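Local coordinates for protein hypothetical sugar kinase (Cytophaga hutchinsonii, PDB 3R8E) that probably phosphorylates a sugar at the expense of ATP, as a putative sugar kinase of the ROK family with the ribonuclease H-like fold, at residues 262-267 and 296-302. Sequence-based numbering, arbitrary orientation. Where two conformers were deposited one is given.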
ATOM      1  N   ASN A 262     -11.502   2.950  -1.655  1.00 13.09           N
ATOM      2  CA  ASN A 262     -11.963   4.305  -1.346  1.00 13.13           C
ATOM      3  C   ASN A 262     -13.102   4.308  -0.309  1.00 17.51           C
ATOM      4  O   ASN A 262     -13.815   5.303  -0.186  1.00 17.69           O
ATOM      5  CB  ASN A 262     -12.351   5.075  -2.615  1.00 13.68           C
ATOM      6  CG  ASN A 262     -13.522   4.502  -3.356  1.00 20.48           C
ATOM      7  OD1 ASN A 262     -14.020   3.420  -3.036  1.00 17.54           O
ATOM      8  ND2 ASN A 262     -13.970   5.205  -4.383  1.00 18.21           N
ATOM      9  N   ASN A 263     -13.246   3.209   0.450  1.00 14.56           N
ATOM     10  CA  ASN A 263     -14.171   3.125   1.577  1.00 14.05           C
ATOM     11  C   ASN A 263     -13.326   3.150   2.814  1.00 16.73           C
ATOM     12  O   ASN A 263     -12.409   2.338   2.935  1.00 14.97           O
ATOM     13  CB  ASN A 263     -15.046   1.884   1.525  1.00 14.57           C
ATOM     14  CG  ASN A 263     -16.058   1.898   0.421  1.00 24.36           C
ATOM     15  OD1 ASN A 263     -16.683   2.922   0.121  1.00 20.92           O
ATOM     16  ND2 ASN A 263     -16.274   0.734  -0.164  1.00 17.35           N
ATOM     17  N   ILE A 264     -13.561   4.139   3.690  1.00 13.36           N
ATOM     18  CA  ILE A 264     -12.749   4.316   4.890  1.00 13.75           C
ATOM     19  C   ILE A 264     -13.640   4.375   6.122  1.00 18.04           C
ATOM     20  O   ILE A 264     -14.579   5.180   6.172  1.00 17.41           O
ATOM     21  CB  ILE A 264     -11.874   5.599   4.756  1.00 17.89           C
ATOM     22  CG1 ILE A 264     -10.910   5.505   3.554  1.00 18.76           C
ATOM     23  CG2 ILE A 264     -11.089   5.911   6.052  1.00 19.62           C
ATOM     24  CD1 ILE A 264     -10.759   6.788   2.802  1.00 27.42           C
ATOM     25  N   LEU A 265     -13.320   3.532   7.122  1.00 15.11           N
ATOM     26  CA  LEU A 265     -13.985   3.540   8.429  1.00 15.23           C
ATOM     27  C   LEU A 265     -12.989   4.044   9.453  1.00 18.32           C
ATOM     28  O   LEU A 265     -11.855   3.559   9.498  1.00 16.28           O
ATOM     29  CB  LEU A 265     -14.533   2.164   8.848  1.00 15.40           C
ATOM     30  CG  LEU A 265     -15.682   1.556   8.027  1.00 19.61           C
ATOM     31  CD1 LEU A 265     -16.109   0.228   8.624  1.00 20.06           C
ATOM     32  CD2 LEU A 265     -16.893   2.499   7.932  1.00 20.62           C
ATOM     33  N   LEU A 266     -13.410   5.005  10.282  1.00 16.23           N
ATOM     34  CA  LEU A 266     -12.542   5.601  11.284  1.00 16.60           C
ATOM     35  C   LEU A 266     -13.000   5.233  12.690  1.00 22.03           C
ATOM     36  O   LEU A 266     -14.141   5.512  13.065  1.00 21.46           O
ATOM     37  CB  LEU A 266     -12.491   7.132  11.100  1.00 17.09           C
ATOM     38  CG  LEU A 266     -11.982   7.638   9.736  1.00 20.86           C
ATOM     39  CD1 LEU A 266     -12.197   9.121   9.598  1.00 21.97           C
ATOM     40  CD2 LEU A 266     -10.500   7.300   9.512  1.00 23.15           C
ATOM     41  N   GLY A 267     -12.095   4.607  13.442  1.00 20.28           N
ATOM     42  CA  GLY A 267     -12.314   4.164  14.819  1.00 21.13           C
ATOM     43  C   GLY A 267     -11.270   4.698  15.785  1.00 25.21           C
ATOM     44  O   GLY A 267     -10.460   5.553  15.417  1.00 23.32           O
ATOM     45  N   ASP A 296     -16.855   8.146  -5.894  1.00 21.65           N
ATOM     46  CA  ASP A 296     -17.718   7.271  -5.097  1.00 21.22           C
ATOM     47  C   ASP A 296     -17.064   6.900  -3.755  1.00 23.51           C
ATOM     48  O   ASP A 296     -17.364   5.846  -3.191  1.00 23.28           O
ATOM     49  CB  ASP A 296     -18.137   6.011  -5.889  1.00 23.60           C
ATOM     50  CG  ASP A 296     -17.034   5.130  -6.461  1.00 34.28           C
ATOM     51  OD1 ASP A 296     -15.843   5.471  -6.286  1.00 33.31           O
ATOM     52  OD2 ASP A 296     -17.366   4.109  -7.102  1.00 41.92           O
HETATM   53  N   MSE A 297     -16.182   7.787  -3.246  1.00 19.17           N
HETATM   54  CA  MSE A 297     -15.499   7.548  -1.977  0.67 18.56           C
HETATM   55  C   MSE A 297     -16.481   7.698  -0.806  1.00 21.37           C
HETATM   56  O   MSE A 297     -17.475   8.435  -0.898  1.00 21.10           O
HETATM   57  CB  MSE A 297     -14.274   8.465  -1.817  0.67 20.98           C
HETATM   58  CG  MSE A 297     -14.608   9.902  -1.395  0.67 28.73           C
HETATM   59 SE   MSE A 297     -13.036  10.965  -0.988  0.50 37.04          SE
HETATM   60  CE  MSE A 297     -12.242   9.811   0.319  0.67 33.23           C
ATOM     61  N   TYR A 298     -16.216   6.962   0.282  1.00 17.27           N
ATOM     62  CA  TYR A 298     -17.037   6.962   1.487  1.00 17.44           C
ATOM     63  C   TYR A 298     -16.137   7.005   2.710  1.00 19.44           C
ATOM     64  O   TYR A 298     -15.186   6.231   2.802  1.00 18.86           O
ATOM     65  CB  TYR A 298     -17.961   5.731   1.520  1.00 19.03           C
ATOM     66  CG  TYR A 298     -18.611   5.459   2.860  1.00 21.40           C
ATOM     67  CD1 TYR A 298     -19.634   6.274   3.340  1.00 24.16           C
ATOM     68  CD2 TYR A 298     -18.218   4.375   3.641  1.00 21.87           C
ATOM     69  CE1 TYR A 298     -20.237   6.027   4.575  1.00 25.46           C
ATOM     70  CE2 TYR A 298     -18.829   4.106   4.865  1.00 23.24           C
ATOM     71  CZ  TYR A 298     -19.828   4.943   5.335  1.00 28.96           C
ATOM     72  OH  TYR A 298     -20.422   4.677   6.549  1.00 29.76           O
ATOM     73  N   ILE A 299     -16.418   7.942   3.623  1.00 17.51           N
ATOM     74  CA  ILE A 299     -15.706   8.071   4.890  1.00 17.63           C
ATOM     75  C   ILE A 299     -16.766   7.953   5.972  1.00 21.01           C
ATOM     76  O   ILE A 299     -17.651   8.807   6.073  1.00 20.37           O
ATOM     77  CB  ILE A 299     -14.843   9.352   5.011  1.00 21.57           C
ATOM     78  CG1 ILE A 299     -13.814   9.435   3.870  1.00 22.35           C
ATOM     79  CG2 ILE A 299     -14.148   9.404   6.394  1.00 22.33           C
ATOM     80  CD1 ILE A 299     -13.288  10.788   3.620  1.00 31.72           C
ATOM     81  N   GLY A 300     -16.719   6.847   6.700  1.00 17.66           N
ATOM     82  CA  GLY A 300     -17.681   6.546   7.748  1.00 17.92           C
ATOM     83  C   GLY A 300     -17.053   6.357   9.109  1.00 22.08           C
ATOM     84  O   GLY A 300     -15.834   6.223   9.232  1.00 19.35           O
ATOM     85  N   LYS A 301     -17.892   6.362  10.141  1.00 21.92           N
ATOM     86  CA  LYS A 301     -17.460   6.159  11.515  1.00 22.61           C
ATOM     87  C   LYS A 301     -17.560   4.667  11.843  1.00 28.42           C
ATOM     88  O   LYS A 301     -18.573   4.038  11.518  1.00 29.73           O
ATOM     89  CB  LYS A 301     -18.337   7.025  12.462  1.00 26.45           C
ATOM     90  CG  LYS A 301     -18.155   6.773  13.958  1.00 46.93           C
ATOM     91  CD  LYS A 301     -17.110   7.685  14.598  1.00 59.82           C
ATOM     92  CE  LYS A 301     -17.010   7.465  16.090  1.00 72.41           C
ATOM     93  NZ  LYS A 301     -16.341   6.177  16.427  1.00 82.29           N
ATOM     94  N   ALA A 302     -16.508   4.095  12.454  1.00 24.23           N
ATOM     95  CA  ALA A 302     -16.518   2.702  12.909  1.00 24.24           C
ATOM     96  C   ALA A 302     -17.330   2.675  14.198  1.00 30.19           C
ATOM     97  O   ALA A 302     -16.956   3.348  15.161  1.00 32.97           O
ATOM     98  CB  ALA A 302     -15.102   2.207  13.138  1.00 24.75           C
TER
HETATM   99  O   HOH W   1     -18.173   3.614  -1.925  1.00 22.05           O
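Strands 263-267 and 298-301 are the last two, parallel, of the 3-2-1-4-5 sheet in a ribonuclease H-like domain, with 298-301 as the edge strand within this chain and the connection largely helical. Five backbone hydrogen bonds fix the register: N262 O accepts from Y298 N, I264 N gives to Y298 O, G300 N to I264 O (2.8 Å, straight at 174°), L266 N to G300 O and A302 N to L266 O.

On the face turned to helix 274-288, the I264 and I299 side chains run side by side (I264 CD1 to I299 CG1 4.2 Å), while L266 CD1 meets I299 CG2 at 3.8 Å. On the other face, L265 CD2 lies 4.0 Å from Y298 CE2. With CG anti to the backbone N (chi1 166°), the Y298 ring leans forward along the strand over G300, whose N sits 3.8 Å above its plane, offset toward the rim; a CB built on G300 would fall 2.2 Å from Y298 OH, which bonds N141.

A water donates to N263 OD1 and D296 O, while N263 ND2 donates to T146 O. N262 ND2 reaches D296 OD1 at 2.7 Å, from 42° out of the carboxylate plane. K301 NZ bends to A302 O (3.2 Å) and also bonds S271; a methionine in its place would probably leave both oxygens without this donor.

D296 OD1 also forms a salt bridge with R171 of the second subunit, so the amide and the guanidinium probably stabilise its negative charge, tying the loop leading into strand 298-301 to the dimer interface.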